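PDB 3ILX: first ORF in transposon ISC1904 from Sulfolobus solfataricus, which probably binds DNA and exchanges its strands during transposition, the chain here being the resolvase-type domain of a longer protein. Local coordinates for residues Q23-Y26 with L27-V31; G44-M47 with K48-G51; L83-V86 with C87-H90. All coordinates share one frame; numbering follows the deposited sequence.

Contact 1 (Q23-Y26 with L27-V31); sequences QVKY and LEEQV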
ATOM      1  N   GLN A  23      -3.078  12.619  20.519  1.00 30.82           N
ATOM      2  CA  GLN A  23      -3.392  12.756  19.096  1.00 30.33           C
ATOM      3  C   GLN A  23      -4.900  12.997  18.924  1.00 29.35           C
ATOM      4  O   GLN A  23      -5.338  13.842  18.132  1.00 29.15           O
ATOM      5  CB  GLN A  23      -2.940  11.494  18.322  1.00 30.46           C
ATOM      6  CG  GLN A  23      -3.021  11.572  16.810  1.00 30.11           C
ATOM      7  CD  GLN A  23      -2.508  10.281  16.136  1.00 31.07           C
ATOM      8  OE1 GLN A  23      -3.145   9.764  15.222  1.00 28.20           O
ATOM      9  NE2 GLN A  23      -1.379   9.753  16.615  1.00 29.03           N
ATOM     10  N   VAL A  24      -5.689  12.222  19.654  1.00 28.78           N
ATOM     11  CA  VAL A  24      -7.128  12.387  19.628  1.00 28.66           C
ATOM     12  C   VAL A  24      -7.515  13.824  20.039  1.00 29.61           C
ATOM     13  O   VAL A  24      -8.306  14.502  19.369  1.00 29.95           O
ATOM     14  CB  VAL A  24      -7.784  11.329  20.518  1.00 28.21           C
ATOM     15  CG1 VAL A  24      -9.249  11.655  20.777  1.00 27.48           C
ATOM     16  CG2 VAL A  24      -7.619   9.936  19.863  1.00 27.39           C
ATOM     17  N   LYS A  25      -6.917  14.294  21.121  1.00 30.01           N
ATOM     18  CA  LYS A  25      -7.208  15.603  21.657  1.00 31.56           C
ATOM     19  C   LYS A  25      -6.820  16.671  20.661  1.00 31.31           C
ATOM     20  O   LYS A  25      -7.536  17.663  20.495  1.00 31.54           O
ATOM     21  CB  LYS A  25      -6.447  15.783  22.964  1.00 32.14           C
ATOM     22  CG  LYS A  25      -6.948  16.914  23.848  1.00 35.87           C
ATOM     23  CD  LYS A  25      -6.341  16.830  25.258  1.00 39.48           C
ATOM     24  CE  LYS A  25      -4.811  16.879  25.217  1.00 42.15           C
ATOM     25  NZ  LYS A  25      -4.328  18.301  25.166  1.00 43.80           N
ATOM     26  N   TYR A  26      -5.700  16.467  19.973  1.00 31.50           N
ATOM     27  CA  TYR A  26      -5.290  17.443  18.978  1.00 32.12           C
ATOM     28  C   TYR A  26      -6.334  17.534  17.853  1.00 31.64           C
ATOM     29  O   TYR A  26      -6.717  18.634  17.431  1.00 30.66           O
ATOM     30  CB  TYR A  26      -3.904  17.119  18.426  1.00 33.28           C
ATOM     31  CG  TYR A  26      -3.579  17.878  17.152  1.00 35.69           C
ATOM     32  CD1 TYR A  26      -3.480  19.281  17.143  1.00 37.72           C
ATOM     33  CD2 TYR A  26      -3.395  17.197  15.959  1.00 37.70           C
ATOM     34  CE1 TYR A  26      -3.197  19.974  15.956  1.00 39.48           C
ATOM     35  CE2 TYR A  26      -3.098  17.881  14.780  1.00 40.30           C
ATOM     36  CZ  TYR A  26      -3.002  19.255  14.785  1.00 40.37           C
ATOM     37  OH  TYR A  26      -2.718  19.892  13.597  1.00 43.74           O
ATOM     38  N   LEU A  27      -6.804  16.362  17.415  1.00 30.96           N
ATOM     39  CA  LEU A  27      -7.802  16.242  16.357  1.00 30.30           C
ATOM     40  C   LEU A  27      -9.082  16.955  16.735  1.00 30.54           C
ATOM     41  O   LEU A  27      -9.639  17.725  15.942  1.00 30.03           O
ATOM     42  CB  LEU A  27      -8.098  14.760  16.045  1.00 29.71           C
ATOM     43  CG  LEU A  27      -7.012  13.982  15.293  1.00 29.55           C
ATOM     44  CD1 LEU A  27      -7.474  12.565  15.046  1.00 30.13           C
ATOM     45  CD2 LEU A  27      -6.658  14.635  13.952  1.00 29.09           C
ATOM     46  N   GLU A  28      -9.531  16.709  17.959  1.00 30.50           N
ATOM     47  CA  GLU A  28     -10.747  17.306  18.464  1.00 31.35           C
ATOM     48  C   GLU A  28     -10.673  18.830  18.571  1.00 31.93           C
ATOM     49  O   GLU A  28     -11.672  19.507  18.326  1.00 32.28           O
ATOM     50  CB  GLU A  28     -11.169  16.631  19.782  1.00 31.30           C
ATOM     51  CG  GLU A  28     -11.539  15.169  19.511  1.00 30.45           C
ATOM     52  CD  GLU A  28     -11.802  14.333  20.746  1.00 30.05           C
ATOM     53  OE1 GLU A  28     -11.531  14.804  21.877  1.00 29.25           O
ATOM     54  OE2 GLU A  28     -12.267  13.178  20.567  1.00 29.75           O
ATOM     55  N   GLU A  29      -9.500  19.373  18.888  1.00 32.12           N
ATOM     56  CA  GLU A  29      -9.335  20.830  18.917  1.00 33.17           C
ATOM     57  C   GLU A  29      -9.428  21.464  17.540  1.00 33.58           C
ATOM     58  O   GLU A  29      -9.831  22.626  17.416  1.00 33.42           O
ATOM     59  CB  GLU A  29      -8.026  21.226  19.584  1.00 33.11           C
ATOM     60  CG  GLU A  29      -8.176  21.406  21.074  1.00 35.22           C
ATOM     61  CD  GLU A  29      -6.982  20.901  21.871  1.00 37.61           C
ATOM     62  OE1 GLU A  29      -5.954  20.507  21.268  1.00 39.37           O
ATOM     63  OE2 GLU A  29      -7.080  20.926  23.120  1.00 40.10           O
ATOM     64  N   GLN A  30      -9.071  20.702  16.511  1.00 34.20           N
ATOM     65  CA  GLN A  30      -9.136  21.193  15.139  1.00 35.29           C
ATOM     66  C   GLN A  30     -10.508  20.996  14.495  1.00 35.81           C
ATOM     67  O   GLN A  30     -10.995  21.875  13.757  1.00 35.78           O
ATOM     68  CB  GLN A  30      -8.018  20.578  14.291  1.00 35.76           C
ATOM     69  CG  GLN A  30      -6.622  20.769  14.911  1.00 37.47           C
ATOM     70  CD  GLN A  30      -6.258  22.220  15.030  1.00 41.44           C
ATOM     71  OE1 GLN A  30      -6.290  22.795  16.120  1.00 42.80           O
ATOM     72  NE2 GLN A  30      -5.959  22.848  13.896  1.00 42.96           N
ATOM     73  N   VAL A  31     -11.119  19.852  14.783  1.00 35.95           N
ATOM     74  CA  VAL A  31     -12.456  19.534  14.336  1.00 36.76           C
ATOM     75  C   VAL A  31     -13.346  19.520  15.564  1.00 37.33           C
ATOM     76  O   VAL A  31     -13.288  18.594  16.382  1.00 38.45           O
ATOM     77  CB  VAL A  31     -12.503  18.157  13.712  1.00 36.86           C
ATOM     78  CG1 VAL A  31     -13.832  17.920  13.031  1.00 37.66           C
ATOM     79  CG2 VAL A  31     -11.381  18.011  12.710  1.00 36.84           C
TER

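Contact 2 (G44-M47 with K48-G51); sequences GLNM and KRKG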
ATOM      1  N   GLY A  44       0.885   1.338  10.480  1.00 29.47           N
ATOM      2  CA  GLY A  44       0.209   1.635   9.217  1.00 29.53           C
ATOM      3  C   GLY A  44       0.302   0.534   8.167  1.00 29.31           C
ATOM      4  O   GLY A  44      -0.516   0.503   7.226  1.00 30.20           O
ATOM      5  N   LEU A  45       1.281  -0.358   8.310  1.00 28.20           N
ATOM      6  CA  LEU A  45       1.411  -1.525   7.439  1.00 29.26           C
ATOM      7  C   LEU A  45       0.397  -2.623   7.772  1.00 29.98           C
ATOM      8  O   LEU A  45       0.219  -3.554   6.982  1.00 30.92           O
ATOM      9  CB  LEU A  45       2.809  -2.157   7.582  1.00 28.52           C
ATOM     10  CG  LEU A  45       3.957  -1.410   6.914  1.00 28.17           C
ATOM     11  CD1 LEU A  45       5.273  -1.959   7.389  1.00 25.02           C
ATOM     12  CD2 LEU A  45       3.840  -1.562   5.385  1.00 26.12           C
ATOM     13  N   ASN A  46      -0.204  -2.564   8.965  1.00 30.16           N
ATOM     14  CA  ASN A  46      -1.029  -3.702   9.438  1.00 30.24           C
ATOM     15  C   ASN A  46      -2.442  -3.603   8.837  1.00 29.95           C
ATOM     16  O   ASN A  46      -3.237  -2.717   9.188  1.00 30.72           O
ATOM     17  CB  ASN A  46      -1.032  -3.770  10.967  1.00 30.01           C
ATOM     18  CG  ASN A  46      -1.954  -4.875  11.534  1.00 31.37           C
ATOM     19  OD1 ASN A  46      -2.612  -5.617  10.804  1.00 32.40           O
ATOM     20  ND2 ASN A  46      -1.998  -4.962  12.856  1.00 31.82           N
HETATM   21  N   MSE A  47      -2.709  -4.478   7.878  1.00 29.51           N
HETATM   22  CA  MSE A  47      -3.977  -4.474   7.136  1.00 29.18           C
HETATM   23  C   MSE A  47      -5.136  -5.144   7.925  1.00 29.63           C
HETATM   24  O   MSE A  47      -6.284  -5.171   7.456  1.00 29.50           O
HETATM   25  CB  MSE A  47      -3.796  -5.157   5.778  1.00 28.61           C
HETATM   26  CG  MSE A  47      -2.734  -4.541   4.897  1.00 28.70           C
HETATM   27 SE   MSE A  47      -3.450  -2.923   4.169  0.50 33.25          SE
HETATM   28  CE  MSE A  47      -2.975  -1.680   5.608  1.00 23.71           C
ATOM     29  N   LYS A  48      -4.830  -5.650   9.123  1.00 29.13           N
ATOM     30  CA  LYS A  48      -5.843  -6.231  10.004  1.00 29.19           C
ATOM     31  C   LYS A  48      -6.310  -5.298  11.130  1.00 29.12           C
ATOM     32  O   LYS A  48      -7.144  -5.688  11.951  1.00 28.15           O
ATOM     33  CB  LYS A  48      -5.364  -7.584  10.555  1.00 29.04           C
ATOM     34  CG  LYS A  48      -5.081  -8.606   9.460  1.00 29.76           C
ATOM     35  CD  LYS A  48      -4.444  -9.929   9.989  1.00 30.28           C
ATOM     36  CE  LYS A  48      -4.012 -10.808   8.829  1.00 31.25           C
ATOM     37  NZ  LYS A  48      -3.925 -12.303   9.107  1.00 35.92           N
ATOM     38  N   ARG A  49      -5.797  -4.061  11.164  1.00 28.54           N
ATOM     39  CA  ARG A  49      -6.260  -3.082  12.166  1.00 28.53           C
ATOM     40  C   ARG A  49      -7.803  -3.004  12.178  1.00 29.22           C
ATOM     41  O   ARG A  49      -8.427  -2.694  11.150  1.00 28.84           O
ATOM     42  CB  ARG A  49      -5.709  -1.692  11.853  1.00 28.85           C
ATOM     43  CG  ARG A  49      -4.291  -1.376  12.342  1.00 26.66           C
ATOM     44  CD  ARG A  49      -3.867   0.026  11.839  1.00 24.29           C
ATOM     45  NE  ARG A  49      -3.645  -0.015  10.409  1.00 25.27           N
ATOM     46  CZ  ARG A  49      -3.829   1.006   9.580  1.00 25.67           C
ATOM     47  NH1 ARG A  49      -3.572   0.846   8.293  1.00 28.71           N
ATOM     48  NH2 ARG A  49      -4.275   2.179  10.008  1.00 24.58           N
ATOM     49  N   LYS A  50      -8.412  -3.279  13.326  1.00 28.68           N
ATOM     50  CA  LYS A  50      -9.890  -3.258  13.454  1.00 29.57           C
ATOM     51  C   LYS A  50     -10.494  -1.913  13.158  1.00 28.80           C
ATOM     52  O   LYS A  50     -11.524  -1.831  12.497  1.00 28.08           O
ATOM     53  CB  LYS A  50     -10.318  -3.593  14.871  1.00 29.71           C
ATOM     54  CG  LYS A  50      -9.457  -4.620  15.514  1.00 32.68           C
ATOM     55  CD  LYS A  50      -9.901  -6.019  15.189  1.00 36.84           C
ATOM     56  CE  LYS A  50      -9.467  -6.930  16.339  1.00 37.05           C
ATOM     57  NZ  LYS A  50      -9.366  -8.374  15.959  1.00 41.42           N
ATOM     58  N   GLY A  51      -9.872  -0.867  13.696  1.00 28.43           N
ATOM     59  CA  GLY A  51     -10.348   0.482  13.483  1.00 28.37           C
ATOM     60  C   GLY A  51     -10.313   0.823  11.997  1.00 28.04           C
ATOM     61  O   GLY A  51     -11.318   1.292  11.447  1.00 27.97           O
TER

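Contact 3 (L83-V86 with C87-H90); sequences LEEV and CKAH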
ATOM      1  N   LEU A  83      -6.750   4.879  -1.165  1.00 26.54           N
ATOM      2  CA  LEU A  83      -7.826   5.332  -0.274  1.00 27.66           C
ATOM      3  C   LEU A  83      -8.535   6.573  -0.784  1.00 28.09           C
ATOM      4  O   LEU A  83      -9.750   6.698  -0.633  1.00 28.20           O
ATOM      5  CB  LEU A  83      -7.329   5.585   1.154  1.00 26.67           C
ATOM      6  CG  LEU A  83      -6.763   4.348   1.833  1.00 29.48           C
ATOM      7  CD1 LEU A  83      -6.224   4.778   3.195  1.00 30.42           C
ATOM      8  CD2 LEU A  83      -7.840   3.243   2.009  1.00 33.54           C
ATOM      9  N   GLU A  84      -7.769   7.505  -1.353  1.00 28.42           N
ATOM     10  CA  GLU A  84      -8.342   8.738  -1.862  1.00 28.86           C
ATOM     11  C   GLU A  84      -9.277   8.464  -3.056  1.00 28.17           C
ATOM     12  O   GLU A  84     -10.309   9.112  -3.237  1.00 26.73           O
ATOM     13  CB  GLU A  84      -7.228   9.666  -2.322  1.00 29.48           C
ATOM     14  CG  GLU A  84      -6.339  10.245  -1.221  1.00 32.71           C
ATOM     15  CD  GLU A  84      -5.313  11.226  -1.803  1.00 37.37           C
ATOM     16  OE1 GLU A  84      -4.457  10.829  -2.651  1.00 38.79           O
ATOM     17  OE2 GLU A  84      -5.379  12.404  -1.438  1.00 38.30           O
ATOM     18  N   GLU A  85      -8.898   7.496  -3.881  1.00 27.54           N
ATOM     19  CA  GLU A  85      -9.720   7.130  -5.019  1.00 26.81           C
ATOM     20  C   GLU A  85     -11.022   6.544  -4.495  1.00 26.41           C
ATOM     21  O   GLU A  85     -12.109   6.898  -4.972  1.00 24.89           O
ATOM     22  CB  GLU A  85      -8.984   6.148  -5.928  1.00 27.53           C
ATOM     23  CG  GLU A  85      -7.837   6.743  -6.745  1.00 27.33           C
ATOM     24  CD  GLU A  85      -8.308   7.710  -7.791  1.00 29.19           C
ATOM     25  OE1 GLU A  85      -9.437   7.564  -8.306  1.00 29.69           O
ATOM     26  OE2 GLU A  85      -7.535   8.625  -8.138  1.00 29.63           O
ATOM     27  N   VAL A  86     -10.899   5.684  -3.476  1.00 26.48           N
ATOM     28  CA  VAL A  86     -12.057   5.071  -2.834  1.00 26.79           C
ATOM     29  C   VAL A  86     -12.991   6.129  -2.267  1.00 27.80           C
ATOM     30  O   VAL A  86     -14.202   6.104  -2.497  1.00 27.15           O
ATOM     31  CB  VAL A  86     -11.612   4.090  -1.715  1.00 26.81           C
ATOM     32  CG1 VAL A  86     -12.839   3.556  -0.946  1.00 25.44           C
ATOM     33  CG2 VAL A  86     -10.836   2.918  -2.343  1.00 25.99           C
ATOM     34  N   CYS A  87     -12.417   7.079  -1.532  1.00 29.01           N
ATOM     35  CA  CYS A  87     -13.223   8.146  -0.927  1.00 30.82           C
ATOM     36  C   CYS A  87     -13.927   8.994  -1.974  1.00 30.66           C
ATOM     37  O   CYS A  87     -15.101   9.362  -1.805  1.00 30.80           O
ATOM     38  CB  CYS A  87     -12.337   9.012  -0.045  1.00 30.71           C
ATOM     39  SG  CYS A  87     -11.898   8.140   1.444  1.00 34.68           S
ATOM     40  N   LYS A  88     -13.217   9.299  -3.060  1.00 30.75           N
ATOM     41  CA  LYS A  88     -13.768  10.132  -4.127  1.00 31.14           C
ATOM     42  C   LYS A  88     -15.021   9.449  -4.693  1.00 30.87           C
ATOM     43  O   LYS A  88     -16.072  10.069  -4.826  1.00 31.82           O
ATOM     44  CB  LYS A  88     -12.707  10.415  -5.193  1.00 31.43           C
ATOM     45  CG  LYS A  88     -13.166  11.331  -6.343  1.00 35.13           C
ATOM     46  CD  LYS A  88     -11.973  11.797  -7.226  1.00 40.47           C
ATOM     47  CE  LYS A  88     -11.320  10.628  -7.974  1.00 43.85           C
ATOM     48  NZ  LYS A  88      -9.922  10.916  -8.470  1.00 47.28           N
ATOM     49  N   ALA A  89     -14.937   8.159  -4.979  1.00 30.26           N
ATOM     50  CA  ALA A  89     -16.090   7.424  -5.492  1.00 30.26           C
ATOM     51  C   ALA A  89     -17.222   7.284  -4.457  1.00 29.90           C
ATOM     52  O   ALA A  89     -18.352   6.999  -4.824  1.00 29.65           O
ATOM     53  CB  ALA A  89     -15.656   6.030  -6.001  1.00 29.96           C
ATOM     54  N   HIS A  90     -16.920   7.465  -3.175  1.00 29.27           N
ATOM     55  CA  HIS A  90     -17.949   7.285  -2.135  1.00 29.38           C
ATOM     56  C   HIS A  90     -18.309   8.545  -1.362  1.00 30.18           C
ATOM     57  O   HIS A  90     -18.708   8.474  -0.185  1.00 29.66           O
ATOM     58  CB  HIS A  90     -17.543   6.179  -1.173  1.00 29.01           C
ATOM     59  CG  HIS A  90     -17.687   4.822  -1.754  1.00 27.65           C
ATOM     60  ND1 HIS A  90     -18.873   4.126  -1.716  1.00 28.68           N
ATOM     61  CD2 HIS A  90     -16.808   4.040  -2.421  1.00 26.60           C
ATOM     62  CE1 HIS A  90     -18.717   2.963  -2.320  1.00 28.07           C
ATOM     63  NE2 HIS A  90     -17.471   2.885  -2.756  1.00 28.29           N
TER

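Contact 1 (Q23-Y26 with L27-V31)
Tyr26 and Gln30 meet one helical turn apart, the CG methylene of Gln30 lying over one face of the phenol ring. This CH-pi contact places Gln30 CG 4.1 Å from the centroid of the Tyr26 ring, displaced so that Gln30 CG is 3.7 Å from Tyr26 CE1. A Tyr26 chi1 of 165°, with CG opposite the backbone N, sets the ring where this methylene can cover it. Gln30 folds at chi2, and its amide comes to lie almost parallel to the ring, the two planes 10° apart.

Leu27 is the buried member. Its backbone N bonds Gln23 O at 3.0 Å, and its side chain leans on the same acceptor, with Leu27 CG 3.3 Å from Gln23 O. Together with Tyr26 and Gln30 it packs against Leu97, while Gln23 OE1 is held by Arg10 N.

On another flank Val24 and Glu28 extend alongside each other in one direction, and Glu28 OE2 comes within 3.4 Å of Val24 CG1. With an alanine here in place of Glu28, Val24 CG1 would be likely to lose its carboxylate neighbour, and much of the contact with Leu7, Val37 and Tyr34 would probably go. Lys25 and Glu29 are likewise aligned, though Lys25 NZ stays 4.3 Å from Glu29 OE2, too far for a salt bridge.

Glu28 N bonds Val24 O at 2.9 Å, one link in the i to i+4 ladder of an alpha helix in its last turns. Helix 19-30 packs here on strands 4-11 and 36-41, which it connects in a beta-alpha-beta crossover of the resolvase domain.

Contact 2 (G44-M47 with K48-G51)
Asn46 supplies both acceptors of the hydrogen bonds that join the two halves of this turn. Its side-chain OD1 takes the backbone N-H of Lys48 at 2.8 Å, closing an Asx turn; the donor stands above the plane of the side-chain carbonyl and so does not follow a lone pair. Asn46 CG lies anti to the backbone N, with chi1 176°, and this folds the amide back over the type I turn that runs from Asn46 to Arg49. The main-chain oxygen serves the other bond: Arg49 NE reaches Asn46 O at 3.0 Å, nearly straight at 164°. Here the donor lies in the carbonyl plane and the oxygen close to the guanidinium plane, a flat match that would limit rotation of the group.

Van der Waals contacts cover one face and part of the edge of the same guanidinium. Gly44 CA sits over the face, 3.9 Å above the plane and toward the rim. The selenomethionine Met47 curls back through bends at chi2 and chi3 to bring its CE to the edge, 3.7 Å from Arg49 NH1. Against the Asx turn, Lys48 CB rests 3.4 Å from Asn46 OD1 before the lysine chain extends away.

Partners beyond the turn complete the setting of Arg49: NH2 hydrogen-bonds Leu75 O and Tyr8 OH, and the group makes a cation-pi contact with Phe52. Thus the loop following strand 36-41 is fastened by the N-cap residue of helix 50-60, with Leu45 reaching helix 105-125 and Met47 packing on Glu81 of the second subunit.

Contact 3 (L83-V86 with C87-H90)
Glu85 OE2 has two cationic partners, Lys88 NZ of its own helix, weakly at 3.3 Å, and Arg57 NH2 of the second subunit, its stronger partner. Both belong to the dimer contact made by helix 80-89 of the resolvase-type fold, a helix that also packs on helix 50-60 and strand 93-96 of its own chain. Within the helix the salt bridge spans three residues and is forked, Lys88 NZ also lying 3.4 Å from Glu85 OE1, and both bonds are long and weak. The glutamate bends at chi2 (-68°) and the lysine at chi3, which brings their charged ends together while the two side chains run together off the helix. The two positive partners would be expected to favour the ionised carboxylate.

The backbone ladder beneath is regular. Cys87 N bonds Leu83 O at 2.8 Å, and Cys87 SG also lies near that oxygen, at 3.3 Å from Leu83 O. Leu83 and Cys87 both turn to Ile94, so this side of the helix is buried against the sheet. Ala89 N continues the ladder to Glu85 O with an almost straight N-H at 166°.

At the C-terminal end the bond from His90 N to Val86 O is weak and bent, its angle 123°; His90 N also bonds Cys87 O, at 3.0 Å, as the helix ends. The imidazole is anchored by Asn62 OD1 at ND1, and NE2 bonds NE2 of His90 of the second subunit. The ring also turns an edge to the helix, with His90 CD2 3.3 Å from Val86 O and the oxygen near the ring plane.

In the fold
From the N terminus the three contacts follow in series, none nested in or crossing another, and each spans one unbroken run of chain. Contact 1 occupies the final turns of helix 19-30, between strands 4-11 and 36-41. After strand 36-41, contact 2 closes the turn that leads into helix 50-60, its centre about 21 Å from that of contact 1. Contact 3 comes later, at the end of helix 80-89 before strand 93-96, with its nearest atoms about 7 Å from contact 2. Helix 50-60 links these last two: residues 48-51 start it, and 83-90 pack on it. Both also touch the second subunit, whereas contact 1 does not.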